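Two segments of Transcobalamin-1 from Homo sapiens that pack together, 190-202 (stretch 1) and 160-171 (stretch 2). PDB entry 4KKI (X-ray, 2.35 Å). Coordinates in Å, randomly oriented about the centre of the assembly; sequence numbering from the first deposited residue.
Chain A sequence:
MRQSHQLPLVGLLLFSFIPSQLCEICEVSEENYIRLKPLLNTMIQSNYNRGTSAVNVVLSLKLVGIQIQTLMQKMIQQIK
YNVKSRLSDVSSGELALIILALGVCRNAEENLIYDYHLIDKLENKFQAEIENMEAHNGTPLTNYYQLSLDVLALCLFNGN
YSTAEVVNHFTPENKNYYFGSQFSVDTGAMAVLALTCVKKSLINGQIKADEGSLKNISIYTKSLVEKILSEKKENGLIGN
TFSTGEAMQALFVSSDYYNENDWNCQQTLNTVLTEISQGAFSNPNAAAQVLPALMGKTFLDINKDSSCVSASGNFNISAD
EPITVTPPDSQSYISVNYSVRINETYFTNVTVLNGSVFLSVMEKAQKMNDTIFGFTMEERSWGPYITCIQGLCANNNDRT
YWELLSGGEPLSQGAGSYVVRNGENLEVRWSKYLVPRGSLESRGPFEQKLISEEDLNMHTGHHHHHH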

# COMPACT_ATOMS: atom_id res chain seq x y z
N MET A 190 -7.82 -3.02 -1.43
CA MET A 190 -8.24 -1.78 -0.79
C MET A 190 -9.61 -1.34 -1.30
O MET A 190 -10.42 -0.80 -0.54
CB MET A 190 -7.20 -0.67 -0.99
CG MET A 190 -7.39 0.52 -0.05
SD MET A 190 -7.29 0.06 1.70
CE MET A 190 -5.58 -0.48 1.81
N ALA A 191 -9.87 -1.60 -2.58
CA ALA A 191 -11.18 -1.30 -3.16
C ALA A 191 -12.26 -2.13 -2.50
O ALA A 191 -13.33 -1.63 -2.16
CB ALA A 191 -11.16 -1.55 -4.67
N VAL A 192 -11.98 -3.42 -2.29
CA VAL A 192 -12.90 -4.31 -1.60
C VAL A 192 -13.22 -3.81 -0.19
O VAL A 192 -14.37 -3.82 0.23
CB VAL A 192 -12.36 -5.75 -1.53
CG1 VAL A 192 -13.12 -6.57 -0.50
CG2 VAL A 192 -12.43 -6.40 -2.90
N LEU A 193 -12.19 -3.35 0.52
CA LEU A 193 -12.39 -2.83 1.87
C LEU A 193 -13.26 -1.58 1.84
O LEU A 193 -14.12 -1.39 2.70
CB LEU A 193 -11.04 -2.53 2.54
CG LEU A 193 -10.16 -3.73 2.88
CD1 LEU A 193 -8.79 -3.27 3.33
CD2 LEU A 193 -10.82 -4.58 3.96
N ALA A 194 -13.02 -0.74 0.84
CA ALA A 194 -13.78 0.50 0.68
C ALA A 194 -15.23 0.22 0.30
O ALA A 194 -16.15 0.75 0.91
CB ALA A 194 -13.12 1.39 -0.36
N LEU A 195 -15.41 -0.62 -0.71
CA LEU A 195 -16.75 -0.97 -1.18
C LEU A 195 -17.56 -1.66 -0.09
O LEU A 195 -18.78 -1.48 0.00
CB LEU A 195 -16.67 -1.87 -2.43
CG LEU A 195 -16.07 -1.23 -3.69
CD1 LEU A 195 -15.89 -2.26 -4.79
CD2 LEU A 195 -16.93 -0.07 -4.16
N THR A 196 -16.88 -2.45 0.73
CA THR A 196 -17.54 -3.18 1.81
C THR A 196 -18.03 -2.21 2.89
O THR A 196 -19.08 -2.42 3.49
CB THR A 196 -16.60 -4.22 2.44
OG1 THR A 196 -16.11 -5.09 1.41
CG2 THR A 196 -17.33 -5.05 3.48
N CYS A 197 -17.26 -1.15 3.11
CA CYS A 197 -17.66 -0.13 4.07
C CYS A 197 -18.94 0.57 3.61
O CYS A 197 -19.85 0.80 4.40
CB CYS A 197 -16.54 0.89 4.28
SG CYS A 197 -16.97 2.22 5.44
N VAL A 198 -18.99 0.91 2.32
CA VAL A 198 -20.17 1.54 1.74
C VAL A 198 -21.38 0.62 1.86
O VAL A 198 -22.49 1.08 2.14
CB VAL A 198 -19.94 1.92 0.27
CG1 VAL A 198 -21.17 2.62 -0.30
CG2 VAL A 198 -18.72 2.80 0.13
N LYS A 199 -21.16 -0.67 1.64
CA LYS A 199 -22.21 -1.67 1.79
C LYS A 199 -22.79 -1.65 3.20
O LYS A 199 -24.01 -1.58 3.38
CB LYS A 199 -21.69 -3.07 1.44
CG LYS A 199 -21.53 -3.32 -0.05
CD LYS A 199 -20.45 -4.35 -0.35
CE LYS A 199 -20.74 -5.69 0.31
NZ LYS A 199 -19.66 -6.69 0.03
N LYS A 200 -21.93 -1.71 4.21
CA LYS A 200 -22.37 -1.71 5.60
C LYS A 200 -23.07 -0.39 5.92
O LYS A 200 -24.08 -0.37 6.61
CB LYS A 200 -21.19 -1.92 6.54
CG LYS A 200 -20.40 -3.19 6.27
CD LYS A 200 -19.16 -3.28 7.14
CE LYS A 200 -19.49 -3.84 8.51
NZ LYS A 200 -20.02 -5.23 8.40
N SER A 201 -22.53 0.70 5.38
CA SER A 201 -23.10 2.02 5.58
C SER A 201 -24.49 2.14 4.97
O SER A 201 -25.37 2.80 5.52
CB SER A 201 -22.17 3.09 4.99
OG SER A 201 -22.71 4.39 5.16
N LEU A 202 -24.70 1.48 3.83
CA LEU A 202 -26.00 1.45 3.17
C LEU A 202 -27.03 0.64 3.95
O LEU A 202 -28.17 1.06 4.12
CB LEU A 202 -25.87 0.88 1.75
CG LEU A 202 -25.41 1.86 0.67
CD1 LEU A 202 -25.19 1.14 -0.65
CD2 LEU A 202 -26.43 2.97 0.51
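Stretch 2 160-171: NYSTAEVVNHFT

Stretch 1 is helical throughout, part of a longer helix. Stretch 2 enters extended, at Asn160 to Ser162, then forms a short helix from Thr163 to His169 and leaves helical geometry at Phe170. Ser162 starts that helix with a capping bond, its OG accepting from Glu165 N at 3.2 Å. The two stretches run in opposite senses: Val198 CA lies 7.8 Å from Thr163 CA, Leu195 CA 8.2 Å from Val166 CA, and Ala191 CA 7.6 Å from Phe170 CA. Steps of three and four residues on both sides keep one face of each helix turned to the other.

No direct hydrogen bond joins the stretches, so side-chain packing carries the contact. At one end the small Ala191 meets a large ring: its CB lies at the edge of Phe170, 4.2 Å from Phe170 CD2. In the middle, Leu195 points sideways from the backbone, yet its end reaches across, with CD2 3.6 Å from Val166 CG1 and 4.1 Å from Phe170 CB. Val198 touches both Thr163 and Tyr161: CG1 lies 4.3 Å from Thr163 CG2, and both methyls approach the tyrosine, CG2 at 4.1 Å from Tyr161 CE2. Near this end a water links the polar groups, 3.0 Å from Ser201 OG and, more weakly, 3.4 Å from Tyr161 OH.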

# COMPACT_ATOMS: atom_id res chain seq x y z
N ASN A 160 -18.87 13.30 3.45
CA ASN A 160 -19.79 13.41 2.33
C ASN A 160 -19.17 12.91 1.03
O ASN A 160 -18.18 13.47 0.55
CB ASN A 160 -20.29 14.85 2.18
CG ASN A 160 -21.57 14.94 1.37
OD1 ASN A 160 -21.70 14.32 0.31
ND2 ASN A 160 -22.53 15.71 1.86
N TYR A 161 -19.75 11.86 0.47
CA TYR A 161 -19.29 11.30 -0.80
C TYR A 161 -20.48 10.77 -1.59
O TYR A 161 -21.48 10.34 -1.00
CB TYR A 161 -18.26 10.19 -0.57
CG TYR A 161 -18.79 9.00 0.20
CD1 TYR A 161 -18.83 9.01 1.59
CD2 TYR A 161 -19.25 7.87 -0.46
CE1 TYR A 161 -19.32 7.93 2.29
CE2 TYR A 161 -19.74 6.78 0.24
CZ TYR A 161 -19.77 6.82 1.62
OH TYR A 161 -20.25 5.75 2.34
N SER A 162 -20.37 10.79 -2.91
CA SER A 162 -21.44 10.29 -3.76
C SER A 162 -21.28 8.80 -4.02
O SER A 162 -20.26 8.36 -4.55
CB SER A 162 -21.47 11.04 -5.09
OG SER A 162 -22.45 10.50 -5.96
N THR A 163 -22.28 8.02 -3.63
CA THR A 163 -22.26 6.58 -3.87
C THR A 163 -22.35 6.31 -5.37
O THR A 163 -21.79 5.33 -5.87
CB THR A 163 -23.41 5.86 -3.16
OG1 THR A 163 -24.66 6.37 -3.64
CG2 THR A 163 -23.32 6.07 -1.66
N ALA A 164 -23.06 7.18 -6.08
CA ALA A 164 -23.17 7.08 -7.53
C ALA A 164 -21.79 7.24 -8.16
O ALA A 164 -21.46 6.56 -9.13
CB ALA A 164 -24.12 8.15 -8.06
N GLU A 165 -20.99 8.13 -7.60
CA GLU A 165 -19.62 8.35 -8.05
C GLU A 165 -18.81 7.07 -7.87
O GLU A 165 -17.99 6.71 -8.72
CB GLU A 165 -18.98 9.49 -7.27
CG GLU A 165 -17.98 10.31 -8.07
CD GLU A 165 -18.67 11.34 -8.95
OE1 GLU A 165 -19.16 12.35 -8.41
OE2 GLU A 165 -18.71 11.13 -10.18
N VAL A 166 -19.04 6.38 -6.76
CA VAL A 166 -18.36 5.13 -6.46
C VAL A 166 -18.76 4.03 -7.44
O VAL A 166 -17.90 3.36 -8.01
CB VAL A 166 -18.67 4.66 -5.02
CG1 VAL A 166 -18.12 3.27 -4.78
CG2 VAL A 166 -18.09 5.65 -4.01
N VAL A 167 -20.06 3.87 -7.64
CA VAL A 167 -20.59 2.91 -8.61
C VAL A 167 -20.05 3.20 -10.01
O VAL A 167 -19.76 2.28 -10.78
CB VAL A 167 -22.13 2.94 -8.63
CG1 VAL A 167 -22.68 2.00 -9.70
CG2 VAL A 167 -22.69 2.56 -7.27
N ASN A 168 -19.90 4.48 -10.32
CA ASN A 168 -19.44 4.89 -11.63
C ASN A 168 -17.97 4.55 -11.90
O ASN A 168 -17.62 4.13 -13.00
CB ASN A 168 -19.67 6.40 -11.82
CG ASN A 168 -19.89 6.78 -13.27
OD1 ASN A 168 -20.92 7.36 -13.62
ND2 ASN A 168 -18.93 6.46 -14.13
N HIS A 169 -17.12 4.72 -10.89
CA HIS A 169 -15.67 4.61 -11.11
C HIS A 169 -15.03 3.30 -10.65
O HIS A 169 -13.97 2.93 -11.15
CB HIS A 169 -14.95 5.80 -10.46
CG HIS A 169 -15.30 7.12 -11.07
ND1 HIS A 169 -14.84 7.51 -12.30
CD2 HIS A 169 -16.06 8.14 -10.61
CE1 HIS A 169 -15.30 8.72 -12.58
NE2 HIS A 169 -16.05 9.12 -11.57
N PHE A 170 -15.66 2.61 -9.71
CA PHE A 170 -15.03 1.43 -9.11
C PHE A 170 -15.35 0.10 -9.81
O PHE A 170 -15.10 -0.97 -9.25
CB PHE A 170 -15.36 1.34 -7.62
CG PHE A 170 -14.51 2.23 -6.75
CD1 PHE A 170 -14.77 3.59 -6.67
CD2 PHE A 170 -13.45 1.70 -6.03
CE1 PHE A 170 -13.98 4.41 -5.88
CE2 PHE A 170 -12.67 2.52 -5.23
CZ PHE A 170 -12.93 3.88 -5.16
N THR A 171 -15.89 0.18 -11.02
CA THR A 171 -16.16 -1.00 -11.83
C THR A 171 -14.89 -1.84 -12.00
O THR A 171 -13.85 -1.33 -12.41
CB THR A 171 -16.67 -0.62 -13.22
OG1 THR A 171 -17.47 0.56 -13.13
CG2 THR A 171 -17.50 -1.75 -13.81
O HOH W 1 -20.49 6.32 5.66